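Local atomic coordinates of ribosome-binding factor A (PDB entry 2DYJ), a protein that assists late maturation of the 30S ribosomal subunit, associating with free 30S subunits and being required for efficient processing of 16S rRNA. Residues A[6-9]-A[10-14]; A[14-17]-A[18-22]; A[63-66]-A[67-71]. All blocks are in the same frame, centred on the assembly; numbering follows the deposited sequence.

Interaction 1: residues A[6-9]-A[10-14]; sequences AHLE and AQLKR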
loop_
_atom_site.group_PDB
_atom_site.type_symbol
_atom_site.label_atom_id
_atom_site.label_comp_id
_atom_site.label_asym_id
_atom_site.label_seq_id
_atom_site.Cartn_x
_atom_site.Cartn_y
_atom_site.Cartn_z
ATOM N N ALA A 6 -6.775 -12.036 7.566
ATOM C CA ALA A 6 -6.148 -12.506 6.340
ATOM C C ALA A 6 -6.973 -12.184 5.099
ATOM O O ALA A 6 -6.418 -11.847 4.052
ATOM C CB ALA A 6 -5.890 -14.009 6.429
ATOM N N HIS A 7 -8.295 -12.283 5.194
ATOM C CA HIS A 7 -9.127 -11.979 4.031
ATOM C C HIS A 7 -9.180 -10.486 3.709
ATOM O O HIS A 7 -9.203 -10.092 2.536
ATOM C CB HIS A 7 -10.558 -12.491 4.218
ATOM C CG HIS A 7 -11.464 -12.143 3.079
ATOM N ND1 HIS A 7 -11.291 -12.655 1.809
ATOM C CD2 HIS A 7 -12.502 -11.277 2.997
ATOM C CE1 HIS A 7 -12.181 -12.117 0.995
ATOM N NE2 HIS A 7 -12.928 -11.276 1.690
ATOM N N LEU A 8 -9.210 -9.643 4.736
ATOM C CA LEU A 8 -9.253 -8.211 4.474
ATOM C C LEU A 8 -7.906 -7.776 3.892
ATOM O O LEU A 8 -7.842 -6.917 3.002
ATOM C CB LEU A 8 -9.557 -7.424 5.767
ATOM C CG LEU A 8 -9.579 -5.900 5.560
ATOM C CD1 LEU A 8 -10.735 -5.517 4.649
ATOM C CD2 LEU A 8 -9.693 -5.182 6.898
ATOM N N GLU A 9 -6.825 -8.385 4.372
ATOM C CA GLU A 9 -5.506 -8.022 3.885
ATOM C C GLU A 9 -5.358 -8.375 2.418
ATOM O O GLU A 9 -4.758 -7.623 1.676
ATOM C CB GLU A 9 -4.413 -8.693 4.727
ATOM C CG GLU A 9 -4.411 -8.193 6.158
ATOM C CD GLU A 9 -3.389 -8.882 7.034
ATOM O OE1 GLU A 9 -3.083 -10.059 6.771
ATOM O OE2 GLU A 9 -2.912 -8.254 8.004
ATOM N N ALA A 10 -5.914 -9.512 1.993
ATOM C CA ALA A 10 -5.842 -9.889 0.586
ATOM C C ALA A 10 -6.601 -8.869 -0.283
ATOM O O ALA A 10 -6.127 -8.473 -1.354
ATOM C CB ALA A 10 -6.419 -11.288 0.387
ATOM N N GLN A 11 -7.774 -8.431 0.170
ATOM C CA GLN A 11 -8.536 -7.451 -0.593
ATOM C C GLN A 11 -7.781 -6.119 -0.683
ATOM O O GLN A 11 -7.732 -5.493 -1.742
ATOM C CB GLN A 11 -9.910 -7.195 0.047
ATOM C CG GLN A 11 -10.835 -8.402 0.116
ATOM C CD GLN A 11 -12.225 -8.051 0.651
ATOM O OE1 GLN A 11 -13.129 -8.893 0.674
ATOM N NE2 GLN A 11 -12.399 -6.805 1.082
ATOM N N LEU A 12 -7.221 -5.677 0.439
ATOM C CA LEU A 12 -6.476 -4.422 0.479
ATOM C C LEU A 12 -5.233 -4.478 -0.407
ATOM O O LEU A 12 -4.887 -3.495 -1.062
ATOM C CB LEU A 12 -6.069 -4.081 1.930
ATOM C CG LEU A 12 -7.199 -3.642 2.874
ATOM C CD1 LEU A 12 -6.713 -3.609 4.337
ATOM C CD2 LEU A 12 -7.683 -2.273 2.462
ATOM N N LYS A 13 -4.550 -5.621 -0.408
ATOM C CA LYS A 13 -3.344 -5.799 -1.212
ATOM C C LYS A 13 -3.643 -5.697 -2.704
ATOM O O LYS A 13 -2.950 -4.990 -3.451
ATOM C CB LYS A 13 -2.711 -7.157 -0.927
ATOM C CG LYS A 13 -1.497 -7.472 -1.796
ATOM C CD LYS A 13 -0.856 -8.779 -1.360
ATOM C CE LYS A 13 -0.504 -9.660 -2.549
ATOM N NZ LYS A 13 0.546 -9.056 -3.405
ATOM N N ARG A 14 -4.671 -6.413 -3.148
ATOM C CA ARG A 14 -5.010 -6.370 -4.559
ATOM C C ARG A 14 -5.500 -4.967 -4.913
ATOM O O ARG A 14 -5.165 -4.435 -5.969
ATOM C CB ARG A 14 -6.072 -7.427 -4.889
ATOM C CG ARG A 14 -6.487 -7.422 -6.351
ATOM C CD ARG A 14 -7.387 -8.604 -6.708
ATOM N NE ARG A 14 -6.916 -9.286 -7.915
ATOM C CZ ARG A 14 -5.934 -10.185 -7.937
ATOM N NH1 ARG A 14 -5.314 -10.527 -6.814
ATOM N NH2 ARG A 14 -5.556 -10.731 -9.083
#

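Interaction 2: residues A[14-17]-A[18-22]; sequences RALA and EEIQA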
loop_
_atom_site.group_PDB
_atom_site.type_symbol
_atom_site.label_atom_id
_atom_site.label_comp_id
_atom_site.label_asym_id
_atom_site.label_seq_id
_atom_site.Cartn_x
_atom_site.Cartn_y
_atom_site.Cartn_z
ATOM N N ARG A 14 -4.671 -6.413 -3.148
ATOM C CA ARG A 14 -5.010 -6.370 -4.559
ATOM C C ARG A 14 -5.500 -4.967 -4.913
ATOM O O ARG A 14 -5.165 -4.435 -5.969
ATOM C CB ARG A 14 -6.072 -7.427 -4.889
ATOM C CG ARG A 14 -6.487 -7.422 -6.351
ATOM C CD ARG A 14 -7.387 -8.604 -6.708
ATOM N NE ARG A 14 -6.916 -9.286 -7.915
ATOM C CZ ARG A 14 -5.934 -10.185 -7.937
ATOM N NH1 ARG A 14 -5.314 -10.527 -6.814
ATOM N NH2 ARG A 14 -5.556 -10.731 -9.083
ATOM N N ALA A 15 -6.252 -4.341 -4.012
ATOM C CA ALA A 15 -6.768 -2.994 -4.269
ATOM C C ALA A 15 -5.665 -1.940 -4.367
ATOM O O ALA A 15 -5.657 -1.096 -5.270
ATOM C CB ALA A 15 -7.776 -2.597 -3.173
ATOM N N LEU A 16 -4.732 -1.990 -3.430
ATOM C CA LEU A 16 -3.641 -1.025 -3.398
ATOM C C LEU A 16 -2.670 -1.245 -4.561
ATOM O O LEU A 16 -2.147 -0.292 -5.133
ATOM C CB LEU A 16 -2.924 -1.126 -2.044
ATOM C CG LEU A 16 -2.152 0.101 -1.553
ATOM C CD1 LEU A 16 -2.998 1.353 -1.696
ATOM C CD2 LEU A 16 -1.753 -0.115 -0.100
ATOM N N ALA A 17 -2.427 -2.499 -4.917
ATOM C CA ALA A 17 -1.530 -2.775 -6.034
ATOM C C ALA A 17 -2.104 -2.106 -7.282
ATOM O O ALA A 17 -1.365 -1.566 -8.101
ATOM C CB ALA A 17 -1.387 -4.294 -6.246
ATOM N N GLU A 18 -3.427 -2.137 -7.428
ATOM C CA GLU A 18 -4.064 -1.515 -8.582
ATOM C C GLU A 18 -4.054 0.005 -8.519
ATOM O O GLU A 18 -3.855 0.675 -9.536
ATOM C CB GLU A 18 -5.503 -2.014 -8.726
ATOM C CG GLU A 18 -5.580 -3.460 -9.190
ATOM C CD GLU A 18 -7.001 -3.989 -9.277
ATOM O OE1 GLU A 18 -7.171 -5.183 -9.600
ATOM O OE2 GLU A 18 -7.943 -3.216 -9.018
ATOM N N GLU A 19 -4.283 0.559 -7.330
ATOM C CA GLU A 19 -4.285 2.003 -7.174
ATOM C C GLU A 19 -2.888 2.590 -7.359
ATOM O O GLU A 19 -2.740 3.698 -7.857
ATOM C CB GLU A 19 -4.849 2.405 -5.807
ATOM C CG GLU A 19 -6.325 2.063 -5.636
ATOM C CD GLU A 19 -7.162 2.509 -6.826
ATOM O OE1 GLU A 19 -6.922 3.623 -7.342
ATOM O OE2 GLU A 19 -8.062 1.745 -7.239
ATOM N N ILE A 20 -1.859 1.854 -6.959
ATOM C CA ILE A 20 -0.501 2.352 -7.132
ATOM C C ILE A 20 -0.177 2.346 -8.636
ATOM O O ILE A 20 0.411 3.291 -9.173
ATOM C CB ILE A 20 0.500 1.460 -6.362
ATOM C CG1 ILE A 20 0.320 1.692 -4.860
ATOM C CG2 ILE A 20 1.926 1.741 -6.819
ATOM C CD1 ILE A 20 1.193 0.808 -3.953
ATOM N N GLN A 21 -0.579 1.279 -9.320
ATOM C CA GLN A 21 -0.339 1.169 -10.754
ATOM C C GLN A 21 -1.008 2.344 -11.460
ATOM O O GLN A 21 -0.553 2.777 -12.509
ATOM C CB GLN A 21 -0.910 -0.155 -11.283
ATOM C CG GLN A 21 0.118 -1.130 -11.862
ATOM C CD GLN A 21 0.192 -1.085 -13.389
ATOM O OE1 GLN A 21 0.391 -0.021 -13.989
ATOM N NE2 GLN A 21 0.036 -2.246 -14.024
ATOM N N ALA A 22 -2.087 2.860 -10.877
ATOM C CA ALA A 22 -2.813 3.993 -11.472
ATOM C C ALA A 22 -2.103 5.335 -11.268
ATOM O O ALA A 22 -2.423 6.323 -11.943
ATOM C CB ALA A 22 -4.230 4.068 -10.910
#

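Interaction 3: residues A[63-66]-A[67-71]; sequences SRAE and RRLVA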
loop_
_atom_site.group_PDB
_atom_site.type_symbol
_atom_site.label_atom_id
_atom_site.label_comp_id
_atom_site.label_asym_id
_atom_site.label_seq_id
_atom_site.Cartn_x
_atom_site.Cartn_y
_atom_site.Cartn_z
ATOM N N SER A 63 4.654 7.367 0.075
ATOM C CA SER A 63 4.345 8.133 1.285
ATOM C C SER A 63 3.689 9.470 0.913
ATOM O O SER A 63 2.743 9.924 1.558
ATOM C CB SER A 63 5.632 8.399 2.075
ATOM O OG SER A 63 6.094 7.205 2.674
ATOM N N ARG A 64 4.197 10.104 -0.135
ATOM C CA ARG A 64 3.635 11.388 -0.547
ATOM C C ARG A 64 2.222 11.203 -1.073
ATOM O O ARG A 64 1.372 12.092 -0.923
ATOM C CB ARG A 64 4.500 12.037 -1.622
ATOM C CG ARG A 64 3.954 13.381 -2.089
ATOM C CD ARG A 64 4.832 13.999 -3.142
ATOM N NE ARG A 64 4.240 15.219 -3.685
ATOM C CZ ARG A 64 4.796 15.951 -4.646
ATOM N NH1 ARG A 64 5.964 15.588 -5.169
ATOM N NH2 ARG A 64 4.180 17.040 -5.090
ATOM N N ALA A 65 1.968 10.037 -1.672
ATOM C CA ALA A 65 0.664 9.721 -2.239
ATOM C C ALA A 65 -0.271 9.073 -1.232
ATOM O O ALA A 65 -1.369 8.671 -1.597
ATOM C CB ALA A 65 0.836 8.765 -3.440
ATOM N N GLU A 66 0.139 8.989 0.034
ATOM C CA GLU A 66 -0.670 8.281 1.033
ATOM C C GLU A 66 -2.107 8.747 1.150
ATOM O O GLU A 66 -3.013 7.930 1.217
ATOM C CB GLU A 66 0.008 8.311 2.423
ATOM C CG GLU A 66 -0.556 7.283 3.432
ATOM C CD GLU A 66 -1.670 7.820 4.339
ATOM O OE1 GLU A 66 -2.233 7.016 5.114
ATOM O OE2 GLU A 66 -1.991 9.024 4.293
ATOM N N ARG A 67 -2.334 10.049 1.168
ATOM C CA ARG A 67 -3.709 10.507 1.302
ATOM C C ARG A 67 -4.578 10.167 0.105
ATOM O O ARG A 67 -5.722 9.746 0.289
ATOM C CB ARG A 67 -3.746 12.001 1.624
ATOM C CG ARG A 67 -3.210 12.272 3.021
ATOM C CD ARG A 67 -3.641 13.632 3.520
ATOM N NE ARG A 67 -3.402 13.748 4.951
ATOM C CZ ARG A 67 -3.707 14.820 5.669
ATOM N NH1 ARG A 67 -4.269 15.871 5.080
ATOM N NH2 ARG A 67 -3.444 14.840 6.971
ATOM N N ARG A 68 -4.034 10.315 -1.107
ATOM C CA ARG A 68 -4.774 9.991 -2.330
ATOM C C ARG A 68 -5.009 8.486 -2.414
ATOM O O ARG A 68 -6.039 8.034 -2.910
ATOM C CB ARG A 68 -3.992 10.437 -3.577
ATOM C CG ARG A 68 -3.535 11.887 -3.544
ATOM C CD ARG A 68 -2.303 12.098 -4.434
ATOM N NE ARG A 68 -1.642 13.366 -4.139
ATOM C CZ ARG A 68 -0.345 13.605 -4.327
ATOM N NH1 ARG A 68 0.449 12.653 -4.813
ATOM N NH2 ARG A 68 0.157 14.798 -4.019
ATOM N N LEU A 69 -4.062 7.692 -1.928
ATOM C CA LEU A 69 -4.234 6.244 -1.988
ATOM C C LEU A 69 -5.281 5.777 -0.989
ATOM O O LEU A 69 -6.066 4.868 -1.296
ATOM C CB LEU A 69 -2.905 5.518 -1.719
ATOM C CG LEU A 69 -1.889 5.543 -2.860
ATOM C CD1 LEU A 69 -0.543 4.953 -2.396
ATOM C CD2 LEU A 69 -2.441 4.753 -4.033
ATOM N N VAL A 70 -5.320 6.391 0.197
ATOM C CA VAL A 70 -6.319 5.977 1.170
ATOM C C VAL A 70 -7.707 6.370 0.650
ATOM O O VAL A 70 -8.681 5.632 0.822
ATOM C CB VAL A 70 -6.036 6.585 2.564
ATOM C CG1 VAL A 70 -7.206 6.330 3.508
ATOM C CG2 VAL A 70 -4.775 5.915 3.158
ATOM N N ALA A 71 -7.773 7.523 -0.008
ATOM C CA ALA A 71 -9.025 8.010 -0.593
ATOM C C ALA A 71 -9.515 7.002 -1.642
ATOM O O ALA A 71 -10.713 6.727 -1.736
ATOM C CB ALA A 71 -8.797 9.374 -1.250
HETATM O O HOH W 1 -1.509 12.205 -1.328
#

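Interaction 1: residues A[6-9]-A[10-14]
Gln11 reaches back over the ring of His7, one turn earlier in helix 5-21. Its CG stands 4.2 Å from the centroid of the His7 ring and 26° off the ring normal, which defines a CH-pi contact over one face. Extended beyond CG, the Gln11 chain brings OE1 to 2.6 Å from His7 NE2, the amide and imidazole planes being 77° apart. The ring can meet it because His7 CG is anti to the backbone N (chi1 177°). At the other end of the amide, Gln11 NE2 passes Leu8 CD1 at 4.1 Å, the two side chains crossing at about a right angle. Leu8 also turns its CG to Leu12 CD1, 3.9 Å away. This packing of side chains three and four residues apart lies on the first helix of the KH-type fold of RbfA, where Leu8 and Glu9 reach strand 32-38 and Leu12 touches Val77. Glu9 meets the next turn mainly through its backbone: its O accepts the N-H of Lys13 at 2.9 Å, and Lys13 CB comes within 3.3 Å of that Glu9 O. The Glu9 carboxylate is engaged outside the turn, with OE2 salt-bridged to Lys5 and hydrogen-bonded to the backbone N of Leu38.

Interaction 2: residues A[14-17]-A[18-22]
Leu16 O takes the shortest hydrogen bond of this turn, from Ile20 N at 2.8 Å with an N-H...O angle of 156°. The Ile20 side chain crowds that same oxygen: CG1 sits beside its own backbone N (chi1 -71°), which places it 3.2 Å from Leu16 O. Further out, Ile20 CD1 lies 4.2 Å from Leu16 CG, a loose apolar touch between branched chains that slant across one another. Both residues are buried, Leu16 against Leu73 of helix 66-74 and Ile20 against Val33 and Leu31, so this side of helix 5-21 packs into the interior of the KH-type domain. The polar side is built differently. Glu18 extends back along the helix past Arg14, its CG 3.4 Å from Arg14 O and its OE1 4.0 Å from Arg14 CG. The nearest charged pair, Arg14 NE and Glu18 OE1, is 4.4 Å apart, and the oxygen lies well out of the guanidinium plane, with no N-H aimed at it. Glu19 CG, beside its own backbone N, lies 3.2 Å from Ala15 O; a bend at chi2 then turns the carboxylate. Arg76 NH1 forms salt bridges with OE2 of both Glu18 and Glu19. Arg14 therefore probably offers Glu18 a diffuse electrostatic attraction rather than a directed bond, and the directed pairing of both carboxylates with Arg76 is likely to do more to fix where they lie.

Interaction 3: residues A[63-66]-A[67-71]
At Ala65 the backbone leaves helical geometry (phi -89°, psi 6°), and the same residue occupies the N-cap position of helix 66-74. The break is the interhelical kink of the KH-type fold of RbfA, joining helix 55-64 to helix 66-74. The new helix is marked by the bond from Leu69 N to Ala65 O, 2.9 Å. Across the kink a water takes the place of a direct backbone bond: it donates to Arg64 O at 2.9 Å and accepts from Arg68 N at 3.2 Å. Ala65 CB touches Leu69 CD1, and both residues pack on Leu23. Glu66, with CG anti to its backbone N (chi1 -164°) and a bend at chi2, runs alongside Val70, pointing the same way, with OE1 3.4 Å from Val70 CG2. Its carboxylate faces strand 84-89, where OE2 forms a salt bridge with Arg84 and OE1 accepts from the backbone N of Leu85. With an alanine here in place of Glu66, Arg84 would probably lose its charge partner and Leu85 N its acceptor, while Val70 CG2 would lose the carboxylate that flanks it. On the outer side two arginines lie close, Arg64 NE being 4.1 Å from Arg68 NH2, like charges unbonded and obliquely turned, a basic patch consistent with rRNA binding. Arg64 O lies 4.0 Å above the Arg68 guanidinium plane, offset toward its rim.

Interactions 1 and 2 are successive turns of helix 5-21, sharing Arg14, with centres 12 Å apart. Interaction 3 follows later in the chain, at the kink between two other helices. It meets interaction 2 directly: Leu69 CD2 lies 3.8 Å from Glu19 CB and 4.2 Å from Leu16 CD1, so the C-terminal half of helix 5-21 packs on helix 66-74, the two centres being 11 Å apart. Interaction 1 stays clear of interaction 3, about 8 Å between nearest atoms, and the two lie on opposite sides of the chain's centre. Interactions 1 and 3 also reach opposite outer strands of the sheet, 32-38 and 84-89 respectively.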